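Local coordinates for protein 3-methylornithine synthase (Methanosarcina barkeri, PDB 3T7V) that catalyses the radical-based isomerisation of L-lysine to (3R)-3-methyl-D-ornithine, a step of pyrrolysine biosynthesis, using a [4Fe-4S] cluster and S-adenosylmethionine, at residues 148-151 with 152-156; 189-192 with 193-197. All coordinates share one frame; numbering follows the deposited sequence.

Overall arrangement
Interactions 1 and 2 are neighbours within the radical SAM core, their centres about 9 Å apart, and each is a local contact inside one continuous stretch. Interaction 1 (148-156) is the capped start of helix 152-160; interaction 2 (189-197) lies along helix 187-200. The loop and helix of interaction 1 pack on helix 187-200: Leu149 CD1 of the loop meets Ala193 CB at 3.5 Å, and Asn152 O lies against the ring of Phe196. Both combine buried and exposed residues. In the first, a carboxylate closes the helix end beside a small apolar contact; the second is rich in arginine. Both reach S-adenosylmethionine, interaction 1 through backbone at Gly148, interaction 2 through a hydrogen bond from the Arg190 guanidinium to its carboxylate.

Interaction 1: 148-151 with 152-156; sequences GLMD and NATLL. With SAM (S-adenosylmethionine), chain C.
Asp151 is the N-cap of helix 152-160 and is bonded to Thr154 in its first turn. The carboxylate oxygen Asp151 OD1 takes two bonds from the threonine: from the backbone Thr154 N at 2.9 Å, which comes nearly in line with the C-O bond, and from the hydroxyl Thr154 OG1 at 2.7 Å, which arrives from above the carboxylate plane. With chi1 at 62°, the carboxyl carbon of Asp151 sits between its own backbone N and carbonyl carbon, and this turns OD1 back over the first turn. An aspartate suits the place because its short carboxylate can reach back to accept a first-turn backbone N-H, and its negative charge probably interacts favourably with the helix dipole. The backbone joins in as Leu155 N donates to Asp151 O at 3.0 Å, the first i to i+4 bond.

Thr154 is two-faced. Its hydroxyl goes to the cap, while the methyl CG2 is directed to the sulfur of Met150, with CG2 and SD 3.6 Å apart. The methionine chain bends at chi2 (-92°) to bring SD alongside this methyl. A valine here, lacking the hydroxyl, is likely to leave Asp151 OD1 with the backbone N-H as its one donor from this residue and the carboxylate less restrained in its rotation. On another side of the turn a water donates to both Met150 O and Asn152 OD1, tying the loop carbonyl to the first helical side chain.

The loop follows strand 143-146, and Gly148 N comes within 3.8 Å of CA of S-adenosylmethionine. Met150 and Thr154 face Phe128 of helix 126-139 and Pro125, whereas Leu149, Asn152 and Leu156 turn to helix 187-200, placing this cap between its two neighbouring helices in the barrel.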
ATOM      1  N   GLY A 148       2.320  -7.987  -9.517  1.00 12.54           N
ATOM      2  CA  GLY A 148       3.128  -7.322 -10.548  1.00 13.01           C
ATOM      3  C   GLY A 148       2.335  -7.166 -11.824  1.00 12.55           C
ATOM      4  O   GLY A 148       1.105  -7.302 -11.816  1.00 14.27           O
ATOM      5  N   LEU A 149       3.044  -6.934 -12.917  1.00 13.87           N
ATOM      6  CA  LEU A 149       2.370  -6.624 -14.162  1.00 13.63           C
ATOM      7  C   LEU A 149       1.999  -7.961 -14.887  1.00 15.43           C
ATOM      8  O   LEU A 149       2.709  -8.492 -15.776  1.00 17.62           O
ATOM      9  CB  LEU A 149       3.269  -5.687 -14.958  1.00 14.47           C
ATOM     10  CG  LEU A 149       2.679  -5.339 -16.311  1.00 16.17           C
ATOM     11  CD1 LEU A 149       1.450  -4.482 -16.055  1.00 23.76           C
ATOM     12  CD2 LEU A 149       3.693  -4.625 -17.170  1.00 22.28           C
ATOM     13  N   MET A 150       0.937  -8.545 -14.383  1.00 16.01           N
ATOM     14  CA  MET A 150       0.420  -9.826 -14.972  1.00 17.97           C
ATOM     15  C   MET A 150      -0.385  -9.368 -16.266  1.00 18.38           C
ATOM     16  O   MET A 150      -0.866  -8.192 -16.384  1.00 18.90           O
ATOM     17  CB  MET A 150      -0.456 -10.636 -13.883  1.00 20.55           C
ATOM     18  CG  MET A 150       0.329 -11.601 -12.839  1.00 32.73           C
ATOM     19  SD  MET A 150       0.165 -12.998 -13.894  1.00 46.07           S
ATOM     20  CE  MET A 150       0.748 -14.433 -12.958  1.00 28.83           C
ATOM     21  N   ASP A 151      -0.510 -10.286 -17.225  1.00 18.69           N
ATOM     22  CA  ASP A 151      -1.232  -9.927 -18.417  1.00 18.14           C
ATOM     23  C   ASP A 151      -2.706  -9.733 -18.204  1.00 17.43           C
ATOM     24  O   ASP A 151      -3.298 -10.165 -17.212  1.00 16.41           O
ATOM     25  CB  ASP A 151      -0.939 -10.852 -19.601  1.00 22.31           C
ATOM     26  CG  ASP A 151      -1.309 -12.263 -19.407  1.00 32.38           C
ATOM     27  OD1 ASP A 151      -2.325 -12.615 -18.806  1.00 34.18           O
ATOM     28  OD2 ASP A 151      -0.606 -13.107 -20.004  1.00 53.15           O
ATOM     29  N   ASN A 152      -3.321  -9.053 -19.177  1.00 18.31           N
ATOM     30  CA  ASN A 152      -4.751  -8.777 -19.051  1.00 18.08           C
ATOM     31  C   ASN A 152      -5.576 -10.082 -18.950  1.00 17.28           C
ATOM     32  O   ASN A 152      -6.550 -10.128 -18.185  1.00 17.71           O
ATOM     33  CB  ASN A 152      -5.246  -8.023 -20.278  1.00 19.00           C
ATOM     34  CG  ASN A 152      -4.780  -6.604 -20.338  1.00 22.08           C
ATOM     35  OD1 ASN A 152      -4.193  -6.076 -19.386  1.00 21.96           O
ATOM     36  ND2 ASN A 152      -5.113  -5.926 -21.462  1.00 27.85           N
ATOM     37  N   ALA A 153      -5.244 -11.137 -19.662  1.00 16.65           N
ATOM     38  CA  ALA A 153      -6.047 -12.335 -19.557  1.00 16.54           C
ATOM     39  C   ALA A 153      -6.011 -12.870 -18.114  1.00 16.04           C
ATOM     40  O   ALA A 153      -6.977 -13.416 -17.610  1.00 18.37           O
ATOM     41  CB  ALA A 153      -5.541 -13.397 -20.503  1.00 20.62           C
ATOM     42  N   THR A 154      -4.834 -12.803 -17.467  1.00 16.27           N
ATOM     43  CA  THR A 154      -4.751 -13.342 -16.105  1.00 14.78           C
ATOM     44  C   THR A 154      -5.563 -12.424 -15.173  1.00 14.90           C
ATOM     45  O   THR A 154      -6.244 -12.936 -14.270  1.00 15.01           O
ATOM     46  CB  THR A 154      -3.325 -13.396 -15.662  1.00 16.32           C
ATOM     47  OG1 THR A 154      -2.632 -14.176 -16.640  1.00 20.07           O
ATOM     48  CG2 THR A 154      -3.186 -14.106 -14.288  1.00 18.38           C
ATOM     49  N   LEU A 155      -5.488 -11.104 -15.374  1.00 14.40           N
ATOM     50  CA  LEU A 155      -6.285 -10.182 -14.531  1.00 14.91           C
ATOM     51  C   LEU A 155      -7.778 -10.531 -14.621  1.00 14.37           C
ATOM     52  O   LEU A 155      -8.536 -10.512 -13.631  1.00 14.74           O
ATOM     53  CB  LEU A 155      -6.036  -8.681 -14.903  1.00 15.27           C
ATOM     54  CG  LEU A 155      -4.627  -8.194 -14.486  1.00 16.49           C
ATOM     55  CD1 LEU A 155      -4.523  -6.773 -15.091  1.00 17.94           C
ATOM     56  CD2 LEU A 155      -4.487  -8.215 -12.943  1.00 21.42           C
ATOM     57  N   LEU A 156      -8.233 -10.803 -15.851  1.00 14.60           N
ATOM     58  CA  LEU A 156      -9.659 -11.101 -16.062  1.00 16.94           C
ATOM     59  C   LEU A 156     -10.038 -12.429 -15.389  1.00 15.49           C
ATOM     60  O   LEU A 156     -11.084 -12.497 -14.682  1.00 16.74           O
ATOM     61  CB  LEU A 156      -9.811 -11.107 -17.605  1.00 21.69           C
ATOM     62  CG  LEU A 156     -10.954 -11.621 -18.302  1.00 23.76           C
ATOM     63  CD1 LEU A 156     -10.769 -11.124 -19.768  1.00 23.85           C
ATOM     64  CD2 LEU A 156     -11.118 -13.109 -18.148  1.00 22.75           C
TER
HETATM   65  N   SAM C 992       6.215  -7.254  -7.250  1.00 18.22           N
HETATM   66  CA  SAM C 992       5.017  -6.559  -7.331  1.00 16.65           C
HETATM   67  C   SAM C 992       5.150  -5.130  -7.677  1.00 15.13           C
HETATM   68  O   SAM C 992       6.283  -4.617  -7.782  1.00 15.50           O
HETATM   69  OXT SAM C 992       4.074  -4.503  -7.974  1.00 14.39           O
HETATM   70  CB  SAM C 992       4.482  -6.288  -6.109  1.00 20.95           C
HETATM   71  CG  SAM C 992       5.304  -5.875  -4.956  0.50 25.16           C
HETATM   72  SD  SAM C 992       4.710  -4.307  -4.191  0.50 28.46           S
HETATM   73  CE  SAM C 992       4.225  -4.877  -2.585  0.50 34.42           C
HETATM   74  C5' SAM C 992       6.254  -3.505  -3.814  0.50 26.78           C
HETATM   75  C4' SAM C 992       6.134  -2.175  -3.732  1.00 22.74           C
HETATM   76  O4' SAM C 992       6.668  -2.286  -2.266  1.00 19.41           O
HETATM   77  C3' SAM C 992       6.824  -1.433  -4.591  1.00 22.35           C
HETATM   78  O3' SAM C 992       5.642  -1.036  -5.299  1.00 18.65           O
HETATM   79  C2' SAM C 992       7.100  -0.355  -3.534  1.00 20.44           C
HETATM   80  O2' SAM C 992       6.131   0.744  -3.543  1.00 21.87           O
HETATM   81  C1' SAM C 992       7.218  -0.972  -2.129  1.00 16.59           C
HETATM   82  N9  SAM C 992       8.672  -1.199  -1.793  1.00 14.80           N
HETATM   83  C8  SAM C 992       9.567  -2.094  -2.308  1.00 13.94           C
HETATM   84  N7  SAM C 992      10.751  -1.898  -1.746  1.00 13.08           N
HETATM   85  C5  SAM C 992      10.619  -0.869  -0.843  1.00 12.46           C
HETATM   86  C6  SAM C 992      11.540  -0.191  -0.030  1.00 12.45           C
HETATM   87  N6  SAM C 992      12.834  -0.511   0.015  1.00 13.57           N
HETATM   88  N1  SAM C 992      11.084   0.771   0.785  1.00 13.50           N
HETATM   89  C2  SAM C 992       9.773   1.154   0.774  1.00 14.72           C
HETATM   90  N3  SAM C 992       8.879   0.600  -0.082  1.00 14.37           N
HETATM   91  C4  SAM C 992       9.320  -0.431  -0.869  1.00 13.32           C
HETATM   92  O   HOH W   1      -1.787  -6.150 -17.876  1.00 24.61           O

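Interaction 2: 189-192 with 193-197; sequences GRVN and ARRFA. With SAM (S-adenosylmethionine), chain C.
The guanidinium of Arg190 presents its edge to S-adenosylmethionine: NH2 donates in plane to the ligand carboxylate oxygen OXT at 2.9 Å, with an N-H...O angle of 164°. That of Arg194 instead has the carbonyl oxygen Arg190 O over one face, 3.7 Å above the plane and offset toward the rim, with Val191 CA lying over the same group. In Arg195 the edge, near the plane, meets the amide of Asn192; NH1 and Asn192 OD1 are 3.0 Å apart, and the two flat groups stand 76° to each other although the side chains run side by side.

Arg194 folds back along the helix by a bend at chi3 (-57°), which brings its NH1 to 3.8 Å from the methyl Val191 CG2. The long aliphatic stem of Arg190 carries its charge from the helix to the ligand. Ala193 has a side chain small enough to let Leu149 pack beside it. Beneath these groups runs ordinary helical bonding, from Ala193 N to Gly189 O through Phe196 N to Asn192 O.

The guanidinium groups of Arg190 and Arg194 also have partners beyond the helix: Arg194 NH2 bonds to Leu168 O and Gln170 OE1, and Arg190 NE to Tyr169 O. The bond from Arg190 NE probably helps to fix the rotation of the guanidinium, with NH2 directed at OXT. Arg190 recognises the carboxylate of S-adenosylmethionine; Arg182, whose NH2 lies close to that of Arg190, also hydrogen-bonds to the ligand, and the negative carboxylate probably eases the nearness of the two positive groups.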
ATOM      1  N   GLY A 189       2.755   0.705 -19.184  1.00 15.89           N
ATOM      2  CA  GLY A 189       2.265  -0.683 -18.971  1.00 17.21           C
ATOM      3  C   GLY A 189       1.471  -0.741 -17.663  1.00 15.62           C
ATOM      4  O   GLY A 189       0.464  -1.433 -17.565  1.00 15.59           O
ATOM      5  N   ARG A 190       2.032  -0.119 -16.594  1.00 13.68           N
ATOM      6  CA  ARG A 190       1.365  -0.223 -15.278  1.00 14.36           C
ATOM      7  C   ARG A 190       0.089   0.603 -15.296  1.00 14.05           C
ATOM      8  O   ARG A 190      -0.918   0.198 -14.693  1.00 13.85           O
ATOM      9  CB  ARG A 190       2.250   0.192 -14.063  1.00 15.06           C
ATOM     10  CG  ARG A 190       3.447  -0.737 -13.907  1.00 16.52           C
ATOM     11  CD  ARG A 190       4.437  -0.331 -12.854  1.00 14.40           C
ATOM     12  NE  ARG A 190       4.016  -0.676 -11.495  1.00 14.00           N
ATOM     13  CZ  ARG A 190       4.205  -1.878 -10.922  1.00 13.35           C
ATOM     14  NH1 ARG A 190       4.664  -2.948 -11.651  1.00 15.38           N
ATOM     15  NH2 ARG A 190       3.941  -2.068  -9.603  1.00 13.58           N
ATOM     16  N   VAL A 191       0.148   1.797 -15.908  1.00 13.24           N
ATOM     17  CA  VAL A 191      -1.038   2.621 -16.041  1.00 14.27           C
ATOM     18  C   VAL A 191      -2.137   1.852 -16.778  1.00 14.20           C
ATOM     19  O   VAL A 191      -3.345   1.832 -16.310  1.00 15.64           O
ATOM     20  CB  VAL A 191      -0.669   3.879 -16.808  1.00 15.39           C
ATOM     21  CG1 VAL A 191      -1.933   4.671 -17.114  1.00 19.27           C
ATOM     22  CG2 VAL A 191       0.307   4.762 -15.987  1.00 17.04           C
ATOM     23  N   ASN A 192      -1.791   1.191 -17.880  1.00 14.74           N
ATOM     24  CA  ASN A 192      -2.761   0.502 -18.696  1.00 16.23           C
ATOM     25  C   ASN A 192      -3.354  -0.721 -17.991  1.00 14.79           C
ATOM     26  O   ASN A 192      -4.551  -1.064 -18.192  1.00 16.51           O
ATOM     27  CB  ASN A 192      -2.100   0.124 -20.053  1.00 18.98           C
ATOM     28  CG  ASN A 192      -1.899   1.338 -20.940  1.00 20.78           C
ATOM     29  OD1 ASN A 192      -2.469   2.372 -20.728  1.00 27.09           O
ATOM     30  ND2 ASN A 192      -1.004   1.219 -21.892  1.00 26.79           N
ATOM     31  N   ALA A 193      -2.523  -1.419 -17.178  1.00 14.28           N
ATOM     32  CA  ALA A 193      -3.041  -2.557 -16.466  1.00 13.93           C
ATOM     33  C   ALA A 193      -4.069  -2.114 -15.400  1.00 14.06           C
ATOM     34  O   ALA A 193      -5.095  -2.800 -15.228  1.00 14.97           O
ATOM     35  CB  ALA A 193      -1.860  -3.312 -15.802  1.00 14.42           C
ATOM     36  N   ARG A 194      -3.797  -0.991 -14.716  1.00 13.45           N
ATOM     37  CA  ARG A 194      -4.805  -0.532 -13.750  1.00 14.23           C
ATOM     38  C   ARG A 194      -6.081  -0.137 -14.475  1.00 15.43           C
ATOM     39  O   ARG A 194      -7.155  -0.394 -13.941  1.00 16.39           O
ATOM     40  CB  ARG A 194      -4.237   0.612 -12.912  1.00 15.24           C
ATOM     41  CG  ARG A 194      -3.163   0.134 -11.919  1.00 16.40           C
ATOM     42  CD  ARG A 194      -2.839   1.246 -10.872  1.00 19.48           C
ATOM     43  NE  ARG A 194      -2.417   2.477 -11.506  1.00 19.69           N
ATOM     44  CZ  ARG A 194      -1.192   2.799 -11.901  1.00 18.34           C
ATOM     45  NH1 ARG A 194      -1.132   3.952 -12.604  1.00 24.88           N
ATOM     46  NH2 ARG A 194      -0.082   2.080 -11.579  1.00 17.06           N
ATOM     47  N   ARG A 195      -5.980   0.457 -15.658  1.00 15.41           N
ATOM     48  CA  ARG A 195      -7.174   0.823 -16.390  1.00 17.36           C
ATOM     49  C   ARG A 195      -7.968  -0.394 -16.834  1.00 17.62           C
ATOM     50  O   ARG A 195      -9.213  -0.436 -16.697  1.00 18.39           O
ATOM     51  CB  ARG A 195      -6.751   1.646 -17.609  1.00 19.58           C
ATOM     52  CG  ARG A 195      -6.360   3.050 -17.139  1.00 28.73           C
ATOM     53  CD  ARG A 195      -5.956   4.026 -18.264  1.00 42.92           C
ATOM     54  NE  ARG A 195      -6.873   3.844 -19.417  1.00 69.38           N
ATOM     55  CZ  ARG A 195      -6.617   3.102 -20.513  1.00 55.38           C
ATOM     56  NH1 ARG A 195      -5.418   2.506 -20.660  1.00 61.36           N
ATOM     57  NH2 ARG A 195      -7.506   3.011 -21.466  1.00 80.16           N
ATOM     58  N   PHE A 196      -7.255  -1.424 -17.308  1.00 16.18           N
ATOM     59  CA  PHE A 196      -7.908  -2.664 -17.744  1.00 16.15           C
ATOM     60  C   PHE A 196      -8.618  -3.301 -16.532  1.00 16.35           C
ATOM     61  O   PHE A 196      -9.738  -3.791 -16.626  1.00 16.45           O
ATOM     62  CB  PHE A 196      -6.886  -3.641 -18.357  1.00 17.32           C
ATOM     63  CG  PHE A 196      -7.532  -4.937 -18.813  1.00 17.62           C
ATOM     64  CD1 PHE A 196      -8.159  -4.980 -20.052  1.00 22.42           C
ATOM     65  CD2 PHE A 196      -7.561  -6.032 -17.985  1.00 18.33           C
ATOM     66  CE1 PHE A 196      -8.787  -6.181 -20.477  1.00 26.17           C
ATOM     67  CE2 PHE A 196      -8.176  -7.236 -18.365  1.00 22.46           C
ATOM     68  CZ  PHE A 196      -8.804  -7.284 -19.611  1.00 21.67           C
ATOM     69  N   ALA A 197      -7.911  -3.322 -15.385  1.00 15.47           N
ATOM     70  CA  ALA A 197      -8.494  -3.935 -14.200  1.00 13.29           C
ATOM     71  C   ALA A 197      -9.766  -3.174 -13.790  1.00 12.79           C
ATOM     72  O   ALA A 197     -10.799  -3.854 -13.478  1.00 13.44           O
ATOM     73  CB  ALA A 197      -7.462  -3.898 -13.038  1.00 14.52           C
TER
HETATM   74  N   SAM C 992       6.215  -7.254  -7.250  1.00 18.22           N
HETATM   75  CA  SAM C 992       5.017  -6.559  -7.331  1.00 16.65           C
HETATM   76  C   SAM C 992       5.150  -5.130  -7.677  1.00 15.13           C
HETATM   77  O   SAM C 992       6.283  -4.617  -7.782  1.00 15.50           O
HETATM   78  OXT SAM C 992       4.074  -4.503  -7.974  1.00 14.39           O
HETATM   79  CB  SAM C 992       4.482  -6.288  -6.109  1.00 20.95           C
HETATM   80  CG  SAM C 992       5.304  -5.875  -4.956  0.50 25.16           C
HETATM   81  SD  SAM C 992       4.710  -4.307  -4.191  0.50 28.46           S
HETATM   82  CE  SAM C 992       4.225  -4.877  -2.585  0.50 34.42           C
HETATM   83  C5' SAM C 992       6.254  -3.505  -3.814  0.50 26.78           C
HETATM   84  C4' SAM C 992       6.134  -2.175  -3.732  1.00 22.74           C
HETATM   85  O4' SAM C 992       6.668  -2.286  -2.266  1.00 19.41           O
HETATM   86  C3' SAM C 992       6.824  -1.433  -4.591  1.00 22.35           C
HETATM   87  O3' SAM C 992       5.642  -1.036  -5.299  1.00 18.65           O
HETATM   88  C2' SAM C 992       7.100  -0.355  -3.534  1.00 20.44           C
HETATM   89  O2' SAM C 992       6.131   0.744  -3.543  1.00 21.87           O
HETATM   90  C1' SAM C 992       7.218  -0.972  -2.129  1.00 16.59           C
HETATM   91  N9  SAM C 992       8.672  -1.199  -1.793  1.00 14.80           N
HETATM   92  C8  SAM C 992       9.567  -2.094  -2.308  1.00 13.94           C
HETATM   93  N7  SAM C 992      10.751  -1.898  -1.746  1.00 13.08           N
HETATM   94  C5  SAM C 992      10.619  -0.869  -0.843  1.00 12.46           C
HETATM   95  C6  SAM C 992      11.540  -0.191  -0.030  1.00 12.45           C
HETATM   96  N6  SAM C 992      12.834  -0.511   0.015  1.00 13.57           N
HETATM   97  N1  SAM C 992      11.084   0.771   0.785  1.00 13.50           N
HETATM   98  C2  SAM C 992       9.773   1.154   0.774  1.00 14.72           C
HETATM   99  N3  SAM C 992       8.879   0.600  -0.082  1.00 14.37           N
HETATM  100  C4  SAM C 992       9.320  -0.431  -0.869  1.00 13.32           C